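Local coordinates for protein CAS6A (Thermus thermophilus, PDB 4C97) that probably acts as a Cas6-family endoribonuclease that processes CRISPR RNA in antiviral defence, at residues Leu124-Pro129 with Val200-Pro205; Arg183-Arg188 with Gly195-Val200. The protein carries 1 engineered substitution. All coordinates share one frame; numbering follows the deposited sequence. Where two conformers were deposited one is given.

Contact 1 of 2, residues Leu124-Pro129 with Val200-Pro205; sequences LRFASP and VVYHLP. With SO4 (sulfate ion), chain D.
Phe126 and Tyr202 reach toward each other tip to tip on the sheet face that also carries Leu124 and Val200. The phenylalanine's CZ comes up at the edge of the tyrosine ring, near its plane, and lies 3.7 Å from Tyr202 OH. That hydroxyl is not stranded in the apolar surroundings, because it hydrogen-bonds to the carbonyl oxygen of Pro142; tyrosine thus supplies a flat apolar ring with one polar atom placed where a backbone partner waits. Each ring has CG anti to its own carbonyl carbon (chi1 -62° in Phe126, -59° in Tyr202), similar rotamers that accompany this meeting of tips. Leu124 crosses Tyr202 at about a right angle, Leu124 CD1 lying 4.0 Å from Tyr202 CE2. Val200 serves both rings: CG2 touches Phe126 CE2 at 3.8 Å, while CG1 lies over one face of the Tyr202 ring, toward its rim. A branched residue suits this place, one methyl for each neighbour.

Leu124 and Val200 form an antiparallel hydrogen-bonded pair, Leu124 N to Val200 O and Val200 N to Leu124 O, both 2.9 Å. Strands 121-127 and 199-203 are neighbours in an antiparallel sheet packed against helix 144-158, in keeping with the ferredoxin-like (RAMP) folds of Cas6 proteins; Val147 of that helix packs on Leu124, Phe126 and Tyr202, and Val177 of strand 176-186 touches Val200 and Tyr202.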
loop_
_atom_site.group_PDB
_atom_site.type_symbol
_atom_site.label_atom_id
_atom_site.label_comp_id
_atom_site.label_asym_id
_atom_site.label_seq_id
_atom_site.Cartn_x
_atom_site.Cartn_y
_atom_site.Cartn_z
ATOM N N LEU A 124 12.094 -3.610 -1.091
ATOM C CA LEU A 124 10.861 -3.171 -0.467
ATOM C C LEU A 124 11.025 -3.088 1.025
ATOM O O LEU A 124 11.642 -3.954 1.658
ATOM C CB LEU A 124 9.704 -4.120 -0.774
ATOM C CG LEU A 124 9.193 -4.134 -2.198
ATOM C CD1 LEU A 124 8.090 -5.163 -2.325
ATOM C CD2 LEU A 124 8.687 -2.741 -2.593
ATOM N N ARG A 125 10.457 -2.027 1.578
ATOM C CA ARG A 125 10.321 -1.898 3.015
ATOM C C ARG A 125 8.871 -2.126 3.385
ATOM O O ARG A 125 7.952 -1.474 2.862
ATOM C CB ARG A 125 10.791 -0.545 3.554
ATOM C CG ARG A 125 10.714 -0.498 5.086
ATOM C CD ARG A 125 11.461 0.654 5.711
ATOM N NE ARG A 125 10.657 1.872 5.737
ATOM C CZ ARG A 125 9.747 2.158 6.666
ATOM N NH1 ARG A 125 9.503 1.322 7.666
ATOM N NH2 ARG A 125 9.077 3.294 6.591
ATOM N N PHE A 126 8.679 -3.077 4.280
ATOM C CA PHE A 126 7.373 -3.424 4.809
ATOM C C PHE A 126 7.255 -2.695 6.129
ATOM O O PHE A 126 7.934 -3.019 7.113
ATOM C CB PHE A 126 7.270 -4.944 4.980
ATOM C CG PHE A 126 7.407 -5.700 3.677
ATOM C CD1 PHE A 126 6.304 -5.928 2.876
ATOM C CD2 PHE A 126 8.654 -6.123 3.217
ATOM C CE1 PHE A 126 6.423 -6.598 1.686
ATOM C CE2 PHE A 126 8.766 -6.785 2.037
ATOM C CZ PHE A 126 7.665 -7.015 1.254
ATOM N N ALA A 127 6.399 -1.676 6.113
ATOM C CA ALA A 127 6.318 -0.681 7.177
ATOM C C ALA A 127 5.202 -0.971 8.173
ATOM O O ALA A 127 5.136 -0.339 9.229
ATOM C CB ALA A 127 6.140 0.721 6.585
ATOM N N SER A 128 4.294 -1.872 7.816
ATOM C CA SER A 128 3.314 -2.376 8.773
ATOM C C SER A 128 3.204 -3.872 8.537
ATOM O O SER A 128 3.626 -4.365 7.499
ATOM C CB SER A 128 1.974 -1.679 8.599
ATOM O OG SER A 128 1.273 -2.214 7.504
ATOM N N PRO A 129 2.626 -4.609 9.489
ATOM C CA PRO A 129 2.681 -6.071 9.345
ATOM C C PRO A 129 2.027 -6.552 8.052
ATOM O O PRO A 129 0.923 -6.131 7.716
ATOM C CB PRO A 129 1.931 -6.566 10.591
ATOM C CG PRO A 129 2.141 -5.462 11.595
ATOM C CD PRO A 129 2.036 -4.200 10.775
ATOM N N VAL A 200 13.135 -6.377 2.419
ATOM C CA VAL A 200 13.532 -7.502 1.577
ATOM C C VAL A 200 14.020 -6.955 0.235
ATOM O O VAL A 200 13.396 -6.066 -0.330
ATOM C CB VAL A 200 12.356 -8.476 1.345
ATOM C CG1 VAL A 200 12.840 -9.665 0.533
ATOM C CG2 VAL A 200 11.765 -8.953 2.673
ATOM N N VAL A 201 15.144 -7.487 -0.258
ATOM C CA VAL A 201 15.583 -7.155 -1.609
ATOM C C VAL A 201 15.357 -8.365 -2.521
ATOM O O VAL A 201 15.941 -9.424 -2.330
ATOM C CB VAL A 201 17.044 -6.710 -1.638
ATOM C CG1 VAL A 201 17.427 -6.279 -3.049
ATOM C CG2 VAL A 201 17.280 -5.570 -0.647
ATOM N N TYR A 202 14.494 -8.158 -3.504
ATOM C CA TYR A 202 14.146 -9.127 -4.539
ATOM C C TYR A 202 15.033 -8.927 -5.742
ATOM O O TYR A 202 15.466 -7.808 -6.032
ATOM C CB TYR A 202 12.669 -8.973 -4.947
ATOM C CG TYR A 202 11.766 -9.178 -3.755
ATOM C CD1 TYR A 202 11.399 -10.454 -3.355
ATOM C CD2 TYR A 202 11.333 -8.098 -3.000
ATOM C CE1 TYR A 202 10.611 -10.651 -2.244
ATOM C CE2 TYR A 202 10.535 -8.277 -1.884
ATOM C CZ TYR A 202 10.184 -9.566 -1.512
ATOM O OH TYR A 202 9.429 -9.786 -0.398
ATOM N N HIS A 203 15.320 -10.023 -6.433
ATOM C CA HIS A 203 16.190 -9.969 -7.581
ATOM C C HIS A 203 15.684 -10.941 -8.622
ATOM O O HIS A 203 15.422 -12.109 -8.301
ATOM C CB HIS A 203 17.597 -10.340 -7.174
ATOM C CG HIS A 203 18.515 -10.504 -8.333
ATOM N ND1 HIS A 203 18.955 -9.435 -9.076
ATOM C CD2 HIS A 203 19.064 -11.607 -8.888
ATOM C CE1 HIS A 203 19.748 -9.869 -10.041
ATOM N NE2 HIS A 203 19.825 -11.188 -9.950
ATOM N N LEU A 204 15.554 -10.464 -9.855
ATOM C CA LEU A 204 15.100 -11.284 -10.971
ATOM C C LEU A 204 16.264 -11.584 -11.915
ATOM O O LEU A 204 16.684 -10.718 -12.702
ATOM C CB LEU A 204 13.980 -10.568 -11.735
ATOM C CG LEU A 204 13.431 -11.302 -12.959
ATOM C CD1 LEU A 204 13.078 -12.741 -12.647
ATOM C CD2 LEU A 204 12.222 -10.571 -13.532
ATOM N N PRO A 205 16.804 -12.810 -11.838
ATOM C CA PRO A 205 17.927 -13.168 -12.701
ATOM C C PRO A 205 17.541 -13.086 -14.157
ATOM O O PRO A 205 16.439 -13.501 -14.533
ATOM C CB PRO A 205 18.215 -14.629 -12.323
ATOM C CG PRO A 205 17.627 -14.793 -10.973
ATOM C CD PRO A 205 16.431 -13.903 -10.929
HETATM S S SO4 D . 6.871 4.560 9.369
HETATM O O1 SO4 D . 6.767 4.737 7.928
HETATM O O2 SO4 D . 7.661 3.353 9.616
HETATM O O3 SO4 D . 7.550 5.711 9.952
HETATM O O4 SO4 D . 5.586 4.397 10.038
#

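Contact 2 of 2, residues Arg183-Arg188 with Gly195-Val200; sequences RTLPAR and GFVGRV
Leu185 meets Val197 on one face of a two-stranded ladder, and Thr184 lies on the other face with Phe196. Followed outward, the threonine side chain stays close to the opposite backbone: CB is 3.7 Å from Gly195 O, and the methyl CG2, set anti to the threonine's own carbonyl carbon, is 4.0 Å from both Gly195 O and Gly195 C. The beta-branching of threonine suits an extended strand. Thr184 CA makes a CA-H...O contact of 3.2 Å with Gly195 O.

The ladder belongs to a beta hairpin, strands 176-186 and 194-197, and the backbone of Phe196 bonds on to Thr130 of strand 129-134. Arg183 with Val197 and Leu185 with Gly195 are hydrogen-bonded pairs flanking the non-hydrogen-bonded pair Thr184 with Phe196. Leu185 N to Gly195 O is 2.8 Å long. Leu185 CD1 rests 4.0 Å from Val197 CG2, an apolar touch between partly exposed residues, while Leu185 CD2 lies over one face of the Arg183 guanidinium, toward its rim. With CG anti to the backbone N (chi1 -175°), the Phe196 ring starts out beside its own carbonyl carbon; CD1 lies by Arg183 O, CE1 comes 3.7 Å from Arg183 N, and the ring packs on Leu180 and Pro142. At Gly198 the chain turns a corner, where the backbone angles (145/-155) would press a CB against the preceding carbonyl oxygen and Phe196 CZ already lies beside that spot.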
loop_
_atom_site.group_PDB
_atom_site.type_symbol
_atom_site.label_atom_id
_atom_site.label_comp_id
_atom_site.label_asym_id
_atom_site.label_seq_id
_atom_site.Cartn_x
_atom_site.Cartn_y
_atom_site.Cartn_z
ATOM N N ARG A 183 11.119 -9.008 11.073
ATOM C CA ARG A 183 10.473 -9.843 12.093
ATOM C C ARG A 183 8.974 -9.781 11.905
ATOM O O ARG A 183 8.467 -8.877 11.239
ATOM C CB ARG A 183 10.839 -9.373 13.498
ATOM C CG ARG A 183 10.266 -8.037 13.852
ATOM C CD ARG A 183 10.527 -7.576 15.270
ATOM N NE ARG A 183 10.007 -6.212 15.437
ATOM C CZ ARG A 183 10.108 -5.481 16.544
ATOM N NH1 ARG A 183 10.718 -5.961 17.617
ATOM N NH2 ARG A 183 9.600 -4.257 16.564
ATOM N N THR A 184 8.264 -10.710 12.520
ATOM C CA THR A 184 6.824 -10.683 12.463
ATOM C C THR A 184 6.247 -10.079 13.731
ATOM O O THR A 184 6.788 -10.238 14.835
ATOM C CB THR A 184 6.259 -12.073 12.206
ATOM O OG1 THR A 184 6.756 -12.966 13.205
ATOM C CG2 THR A 184 6.638 -12.555 10.815
ATOM N N LEU A 185 5.144 -9.362 13.555
ATOM C CA LEU A 185 4.451 -8.724 14.661
ATOM C C LEU A 185 2.987 -9.141 14.607
ATOM O O LEU A 185 2.454 -9.425 13.535
ATOM C CB LEU A 185 4.540 -7.191 14.567
ATOM C CG LEU A 185 5.915 -6.521 14.661
ATOM C CD1 LEU A 185 5.780 -5.014 14.456
ATOM C CD2 LEU A 185 6.609 -6.823 15.993
ATOM N N PRO A 186 2.326 -9.193 15.773
ATOM C CA PRO A 186 0.925 -9.618 15.739
ATOM C C PRO A 186 0.014 -8.647 15.022
ATOM O O PRO A 186 0.189 -7.432 15.094
ATOM C CB PRO A 186 0.532 -9.654 17.220
ATOM C CG PRO A 186 1.798 -9.878 17.954
ATOM C CD PRO A 186 2.834 -9.096 17.153
ATOM N N ALA A 187 -0.953 -9.199 14.311
ATOM C CA ALA A 187 -2.006 -8.419 13.684
ATOM C C ALA A 187 -3.192 -8.484 14.620
ATOM O O ALA A 187 -3.935 -9.457 14.625
ATOM C CB ALA A 187 -2.348 -9.002 12.341
ATOM N N ARG A 188 -3.349 -7.445 15.429
ATOM C CA ARG A 188 -4.202 -7.534 16.607
ATOM C C ARG A 188 -5.693 -7.591 16.273
ATOM O O ARG A 188 -6.491 -7.998 17.117
ATOM C CB ARG A 188 -3.892 -6.392 17.589
ATOM C CG ARG A 188 -2.514 -6.456 18.284
ATOM C CD ARG A 188 -2.383 -7.579 19.333
ATOM N NE ARG A 188 -1.184 -7.430 20.172
ATOM C CZ ARG A 188 -0.513 -8.437 20.735
ATOM N NH1 ARG A 188 -0.893 -9.693 20.552
ATOM N NH2 ARG A 188 0.557 -8.191 21.482
ATOM N N GLY A 195 2.292 -10.555 10.949
ATOM C CA GLY A 195 2.746 -10.042 9.679
ATOM C C GLY A 195 4.181 -9.569 9.730
ATOM O O GLY A 195 4.668 -9.114 10.761
ATOM N N PHE A 196 4.867 -9.706 8.600
ATOM C CA PHE A 196 6.258 -9.281 8.482
ATOM C C PHE A 196 6.411 -7.771 8.411
ATOM O O PHE A 196 5.647 -7.092 7.724
ATOM C CB PHE A 196 6.862 -9.870 7.215
ATOM C CG PHE A 196 8.337 -9.588 7.057
ATOM C CD1 PHE A 196 9.262 -10.373 7.706
ATOM C CD2 PHE A 196 8.791 -8.560 6.240
ATOM C CE1 PHE A 196 10.610 -10.122 7.565
ATOM C CE2 PHE A 196 10.143 -8.318 6.097
ATOM C CZ PHE A 196 11.042 -9.090 6.741
ATOM N N VAL A 197 7.426 -7.276 9.114
ATOM C CA VAL A 197 7.889 -5.898 9.027
ATOM C C VAL A 197 9.393 -5.928 8.856
ATOM O O VAL A 197 10.093 -6.693 9.559
ATOM C CB VAL A 197 7.520 -5.103 10.298
ATOM C CG1 VAL A 197 8.115 -3.719 10.295
ATOM C CG2 VAL A 197 6.001 -4.987 10.415
ATOM N N GLY A 198 9.905 -5.082 7.957
ATOM C CA GLY A 198 11.330 -5.117 7.664
ATOM C C GLY A 198 11.637 -4.822 6.209
ATOM O O GLY A 198 10.867 -4.161 5.544
ATOM N N ARG A 199 12.778 -5.312 5.734
ATOM C CA ARG A 199 13.235 -4.993 4.394
ATOM C C ARG A 199 13.605 -6.265 3.659
ATOM O O ARG A 199 14.313 -7.126 4.210
ATOM C CB ARG A 199 14.453 -4.075 4.477
ATOM C CG ARG A 199 15.061 -3.678 3.160
ATOM C CD ARG A 199 16.192 -2.682 3.427
ATOM N NE ARG A 199 16.713 -2.049 2.222
ATOM C CZ ARG A 199 17.622 -2.597 1.431
ATOM N NH1 ARG A 199 18.097 -3.799 1.711
ATOM N NH2 ARG A 199 18.051 -1.946 0.357
ATOM N N VAL A 200 13.135 -6.377 2.419
ATOM C CA VAL A 200 13.532 -7.502 1.577
ATOM C C VAL A 200 14.020 -6.955 0.235
ATOM O O VAL A 200 13.396 -6.066 -0.330
ATOM C CB VAL A 200 12.356 -8.476 1.345
ATOM C CG1 VAL A 200 12.840 -9.665 0.533
ATOM C CG2 VAL A 200 11.765 -8.953 2.673
#

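How the contacts relate
All four touching residues of contact 1 are buried, whereas contact 2 lies on a hairpin with two buried touching residues, Gly195 and Phe196, and two exposed ones, Arg183 and Thr184. Both belong to the same antiparallel sheet; Val200 lies in both ranges but, of the two, packs across contact 1 alone. In contact 1 one bridge pair is supplemented by ring and aliphatic packing; contact 2 relies more on its backbone ladder, with four hydrogen bonds and lighter side-chain contact. They meet where the chain turns at Gly198, whose carbonyl probably accepts a hydrogen bond from Phe126 N. Val197 also packs against 124-129, its CG1 on the Phe126 carbonyl oxygen and its CG2 near Ser128 and Pro129.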